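Side-chain contacts in dihydroneopterin triphosphate diphosphatase (Escherichia coli O157:H7, PDB 5U7F), which probably hydrolyses dihydroneopterin triphosphate to dihydroneopterin monophosphate and pyrophosphate, a Nudix-family reaction that serves folate biosynthesis: residues Q37-S42 against K58-I63; I113-T116 against A120-W123. All blocks are in the same frame, centred on the assembly; numbering follows the deposited sequence.

Contact 1: Q37-S42 against K58-I63; sequences QSVTGS and KEEVTI. With CO (cobalt (II) ion), chain F; CO (cobalt (II) ion), chain E; SO4 (sulfate ion), chain C.
E60, near the end of the Nudix-box helix 49-61, meets V39 and T40 of strand 36-42 at the cobalt site of this Nudix fold. Its CB points at the strand, and CG lies anti to the carbonyl carbon (chi1 -65°), from where an extended chain carries the carboxylate across the gap. E60 CG passes 3.5 Å from the cobalt of chain E. At the tip the two oxygens divide the work. E60 OE2 bridges two of the cobalt ions, those of chains E and F, at 2.1 Å each, which suits a glutamate: it is long enough to span from helix to metals, and its negative charge would offset part of theirs. E60 OE1 receives a hydrogen bond from water 1, itself a ligand of the chain F cobalt, and rests 3.6 Å from V39 CG1, so that carbon packing borders it on one side.

T40 O binds the chain F cobalt too, hence its 3.0 Å approach to E60 OE2 is a shared metal edge. E117 completes this cobalt's shell, and E56 and E117 that of the chain E ion. V39 CG2 packs on V61 CG1, two beta-branched apolar side chains meeting. A sulfate bridges these two cobalts through O3, while S42 N donates to its O4 over 3.1 Å.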
loop_
_atom_site.group_PDB
_atom_site.type_symbol
_atom_site.label_atom_id
_atom_site.label_comp_id
_atom_site.label_asym_id
_atom_site.label_seq_id
_atom_site.Cartn_x
_atom_site.Cartn_y
_atom_site.Cartn_z
ATOM N N GLN A 37 3.496 6.151 -2.516
ATOM C CA GLN A 37 2.561 5.011 -2.546
ATOM C C GLN A 37 1.777 4.881 -1.272
ATOM O O GLN A 37 2.172 5.427 -0.228
ATOM C CB GLN A 37 3.333 3.723 -2.770
ATOM C CG GLN A 37 4.428 3.514 -1.766
ATOM C CD GLN A 37 4.948 2.099 -1.672
ATOM O OE1 GLN A 37 5.763 1.780 -0.786
ATOM N NE2 GLN A 37 4.533 1.247 -2.607
ATOM N N SER A 38 0.671 4.145 -1.334
ATOM C CA SER A 38 0.028 3.618 -0.145
ATOM C C SER A 38 0.887 2.449 0.408
ATOM O O SER A 38 2.000 2.179 -0.094
ATOM C CB SER A 38 -1.416 3.161 -0.477
ATOM O OG SER A 38 -2.074 4.108 -1.316
ATOM N N VAL A 39 0.434 1.806 1.477
ATOM C CA VAL A 39 1.180 0.687 2.051
ATOM C C VAL A 39 1.167 -0.529 1.103
ATOM O O VAL A 39 0.111 -0.940 0.660
ATOM C CB VAL A 39 0.608 0.314 3.418
ATOM C CG1 VAL A 39 1.131 -1.009 3.915
ATOM C CG2 VAL A 39 0.941 1.411 4.428
ATOM N N THR A 40 2.341 -1.061 0.758
ATOM C CA THR A 40 2.422 -2.314 -0.022
ATOM C C THR A 40 3.364 -3.249 0.711
ATOM O O THR A 40 4.187 -2.804 1.502
ATOM C CB THR A 40 2.910 -2.122 -1.485
ATOM O OG1 THR A 40 4.279 -1.706 -1.502
ATOM C CG2 THR A 40 2.056 -1.125 -2.229
ATOM N N GLY A 41 3.225 -4.551 0.482
ATOM C CA GLY A 41 4.158 -5.495 1.058
ATOM C C GLY A 41 3.947 -6.885 0.515
ATOM O O GLY A 41 2.832 -7.212 0.098
ATOM N N SER A 42 5.014 -7.683 0.524
ATOM C CA SER A 42 4.943 -9.097 0.120
ATOM C C SER A 42 4.170 -9.951 1.117
ATOM O O SER A 42 4.250 -9.745 2.328
ATOM C CB SER A 42 6.349 -9.689 -0.049
ATOM O OG SER A 42 7.031 -9.125 -1.150
ATOM N N LYS A 58 0.939 -2.395 10.438
ATOM C CA LYS A 58 1.602 -2.224 11.740
ATOM C C LYS A 58 3.072 -1.823 11.549
ATOM O O LYS A 58 3.508 -0.833 12.112
ATOM C CB LYS A 58 1.508 -3.504 12.578
ATOM C CG LYS A 58 1.308 -3.251 14.074
ATOM C CD LYS A 58 1.464 -4.527 14.904
ATOM C CE LYS A 58 1.527 -4.203 16.398
ATOM N NZ LYS A 58 1.790 -5.406 17.254
ATOM N N GLU A 59 3.808 -2.588 10.733
ATOM C CA GLU A 59 5.242 -2.331 10.447
ATOM C C GLU A 59 5.535 -0.970 9.802
ATOM O O GLU A 59 6.483 -0.287 10.201
ATOM C CB GLU A 59 5.820 -3.430 9.519
ATOM C CG GLU A 59 5.945 -4.832 10.142
ATOM C CD GLU A 59 6.491 -5.904 9.164
ATOM O OE1 GLU A 59 6.578 -7.094 9.558
ATOM O OE2 GLU A 59 6.846 -5.553 8.011
ATOM N N GLU A 60 4.741 -0.577 8.808
ATOM C CA GLU A 60 5.061 0.574 7.975
ATOM C C GLU A 60 4.528 1.909 8.463
ATOM O O GLU A 60 5.132 2.943 8.197
ATOM C CB GLU A 60 4.549 0.339 6.557
ATOM C CG GLU A 60 5.289 -0.850 5.879
ATOM C CD GLU A 60 5.237 -0.860 4.376
ATOM O OE1 GLU A 60 4.559 0.001 3.805
ATOM O OE2 GLU A 60 5.884 -1.758 3.762
ATOM N N VAL A 61 3.388 1.912 9.142
ATOM C CA VAL A 61 2.874 3.163 9.653
ATOM C C VAL A 61 2.451 3.057 11.115
ATOM O O VAL A 61 1.773 3.943 11.608
ATOM C CB VAL A 61 1.709 3.690 8.799
ATOM C CG1 VAL A 61 2.199 3.950 7.370
ATOM C CG2 VAL A 61 0.530 2.727 8.800
ATOM N N THR A 62 2.897 2.007 11.807
ATOM C CA THR A 62 2.664 1.860 13.257
ATOM C C THR A 62 1.194 2.018 13.679
ATOM O O THR A 62 0.891 2.584 14.724
ATOM C CB THR A 62 3.503 2.885 14.064
ATOM O OG1 THR A 62 4.721 3.192 13.364
ATOM C CG2 THR A 62 3.821 2.307 15.436
ATOM N N ILE A 63 0.284 1.530 12.846
ATOM C CA ILE A 63 -1.131 1.518 13.168
ATOM C C ILE A 63 -1.497 0.073 13.431
ATOM O O ILE A 63 -1.319 -0.768 12.568
ATOM C CB ILE A 63 -1.990 2.122 12.027
ATOM C CG1 ILE A 63 -1.710 3.615 11.938
ATOM C CG2 ILE A 63 -3.486 1.831 12.246
ATOM C CD1 ILE A 63 -2.514 4.398 10.901
HETATM CO CO CO F . 6.033 -1.929 1.700
HETATM CO CO CO E . 6.887 -3.517 4.313
HETATM S S SO4 C . 7.690 -4.794 1.379
HETATM O O1 SO4 C . 7.409 -4.670 -0.062
HETATM O O2 SO4 C . 9.127 -4.590 1.577
HETATM O O3 SO4 C . 6.901 -3.797 2.125
HETATM O O4 SO4 C . 7.348 -6.134 1.842
HETATM O O HOH W 1 4.942 -0.085 1.245
HETATM O O HOH W 2 6.551 -2.491 -0.346
HETATM O O HOH W 3 7.270 -3.266 6.406
HETATM O O HOH W 4 7.918 -5.106 4.623
#

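Contact 2: I113-T116 against A120-W123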
loop_
_atom_site.group_PDB
_atom_site.type_symbol
_atom_site.label_atom_id
_atom_site.label_comp_id
_atom_site.label_asym_id
_atom_site.label_seq_id
_atom_site.Cartn_x
_atom_site.Cartn_y
_atom_site.Cartn_z
ATOM N N ILE A 113 1.707 10.352 11.497
ATOM C CA ILE A 113 2.203 9.017 11.196
ATOM C C ILE A 113 3.691 8.834 11.509
ATOM O O ILE A 113 4.528 9.612 11.061
ATOM C CB ILE A 113 1.980 8.672 9.675
ATOM C CG1 ILE A 113 0.498 8.753 9.292
ATOM C CG2 ILE A 113 2.536 7.286 9.318
ATOM C CD1 ILE A 113 -0.372 7.774 10.019
ATOM N N VAL A 114 3.993 7.784 12.262
ATOM C CA VAL A 114 5.352 7.314 12.446
ATOM C C VAL A 114 5.641 6.174 11.493
ATOM O O VAL A 114 4.995 5.129 11.563
ATOM C CB VAL A 114 5.576 6.853 13.882
ATOM C CG1 VAL A 114 6.968 6.281 14.048
ATOM C CG2 VAL A 114 5.355 8.022 14.821
ATOM N N PHE A 115 6.625 6.367 10.614
ATOM C CA PHE A 115 6.894 5.404 9.540
ATOM C C PHE A 115 8.273 4.778 9.701
ATOM O O PHE A 115 9.136 5.348 10.375
ATOM C CB PHE A 115 6.765 6.096 8.174
ATOM C CG PHE A 115 7.520 7.394 8.079
ATOM C CD1 PHE A 115 6.898 8.593 8.390
ATOM C CD2 PHE A 115 8.851 7.417 7.692
ATOM C CE1 PHE A 115 7.586 9.795 8.317
ATOM C CE2 PHE A 115 9.555 8.625 7.621
ATOM C CZ PHE A 115 8.911 9.818 7.929
ATOM N N THR A 116 8.472 3.616 9.081
ATOM C CA THR A 116 9.722 2.853 9.215
ATOM C C THR A 116 10.402 2.551 7.863
ATOM O O THR A 116 11.626 2.622 7.735
ATOM C CB THR A 116 9.451 1.527 9.954
ATOM O OG1 THR A 116 8.495 0.752 9.222
ATOM C CG2 THR A 116 8.897 1.787 11.335
ATOM N N ALA A 120 9.202 9.869 4.226
ATOM C CA ALA A 120 8.270 10.986 4.467
ATOM C C ALA A 120 6.854 10.498 4.226
ATOM O O ALA A 120 6.685 9.463 3.570
ATOM C CB ALA A 120 8.532 12.124 3.553
ATOM N N TYR A 121 5.863 11.244 4.721
ATOM C CA TYR A 121 4.451 10.965 4.428
ATOM C C TYR A 121 3.707 12.278 4.142
ATOM O O TYR A 121 4.105 13.374 4.597
ATOM C CB TYR A 121 3.789 10.196 5.576
ATOM C CG TYR A 121 3.484 11.028 6.799
ATOM C CD1 TYR A 121 4.416 11.173 7.822
ATOM C CD2 TYR A 121 2.255 11.648 6.942
ATOM C CE1 TYR A 121 4.134 11.931 8.957
ATOM C CE2 TYR A 121 1.957 12.412 8.074
ATOM C CZ TYR A 121 2.902 12.548 9.077
ATOM O OH TYR A 121 2.602 13.312 10.193
ATOM N N LYS A 122 2.651 12.177 3.344
ATOM C CA LYS A 122 1.772 13.311 3.052
ATOM C C LYS A 122 0.305 12.859 2.977
ATOM O O LYS A 122 0.014 11.771 2.459
ATOM C CB LYS A 122 2.164 13.974 1.733
ATOM C CG LYS A 122 3.337 14.917 1.829
ATOM C CD LYS A 122 2.980 16.160 2.653
ATOM C CE LYS A 122 4.148 17.142 2.743
ATOM N NZ LYS A 122 3.924 18.141 3.820
ATOM N N TRP A 123 -0.612 13.681 3.492
ATOM C CA TRP A 123 -2.046 13.483 3.263
ATOM C C TRP A 123 -2.447 14.322 2.067
ATOM O O TRP A 123 -2.208 15.523 2.030
ATOM C CB TRP A 123 -2.889 13.892 4.497
ATOM C CG TRP A 123 -2.725 12.980 5.674
ATOM C CD1 TRP A 123 -1.857 13.131 6.724
ATOM C CD2 TRP A 123 -3.411 11.769 5.896
ATOM N NE1 TRP A 123 -1.976 12.080 7.591
ATOM C CE2 TRP A 123 -2.922 11.218 7.103
ATOM C CE3 TRP A 123 -4.414 11.092 5.204
ATOM C CZ2 TRP A 123 -3.415 10.032 7.629
ATOM C CZ3 TRP A 123 -4.885 9.947 5.713
ATOM C CH2 TRP A 123 -4.396 9.408 6.914
#
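The ring of Y121 carries I113 on one face and F115 at its edge, where the loop leading to strand 118-125 folds back over this edge strand of the Nudix sheet. I113 CB sits 3.8 Å from the centroid of the Y121 ring, almost on its normal, a centred CH-pi contact, and CG1 continues across the same ring toward CD2 and CE2. F115 CE1 lies at the edge of that ring, near its plane, 3.5 Å from Y121 CD1. The two aromatic planes are inclined at 66° and meet rim to rim, neither ring covering the other.

F115 has one face turned to the backbone of A120, whose C lies above the plane toward the rim, while F115 CE2 comes within 3.6 Å of A120 N. Alanine suits this place because its small CB points away from the loop, and the phenyl ring can settle against the main chain itself. Both aromatic residues place CG between backbone N and carbonyl carbon (chi1 49° for F115), a rotation that turns each ring into the gap between loop and strand.

A branched isoleucine gives the tyrosine a broad aliphatic cover, and I113 CG1 also reaches W123 CZ2 at 4.4 Å. The indole is tied to the same loop by its NE1, which bonds to R111 O. Tyrosine adds a polar end to its flat surface: I113 N donates to Y121 OH over 3.4 Å, a weak bond though fairly straight at 161°, while I113 O lies 3.2 Å from Y121 CE1.

Overall arrangement
Contact 1 closes before contact 2 opens along the chain, and their centres lie about 10 Å apart within the same Nudix domain. Both reach the mixed sheet: contact 1 joins helix 49-61 to strand 36-42, close to the chain centre, whereas contact 2 packs the loop after strand 97-107 on the edge strand 118-125, nearer the surface. They meet where that loop passes the end of the helix. Probable hydrogen bonds link E59 O to T116 OG1 and T62 OG1 to V114 O, and F115 CB packs on E60 O. The metal ligand E117 comes directly after T116, so the loop joins an edge strand of the sheet to the metal site.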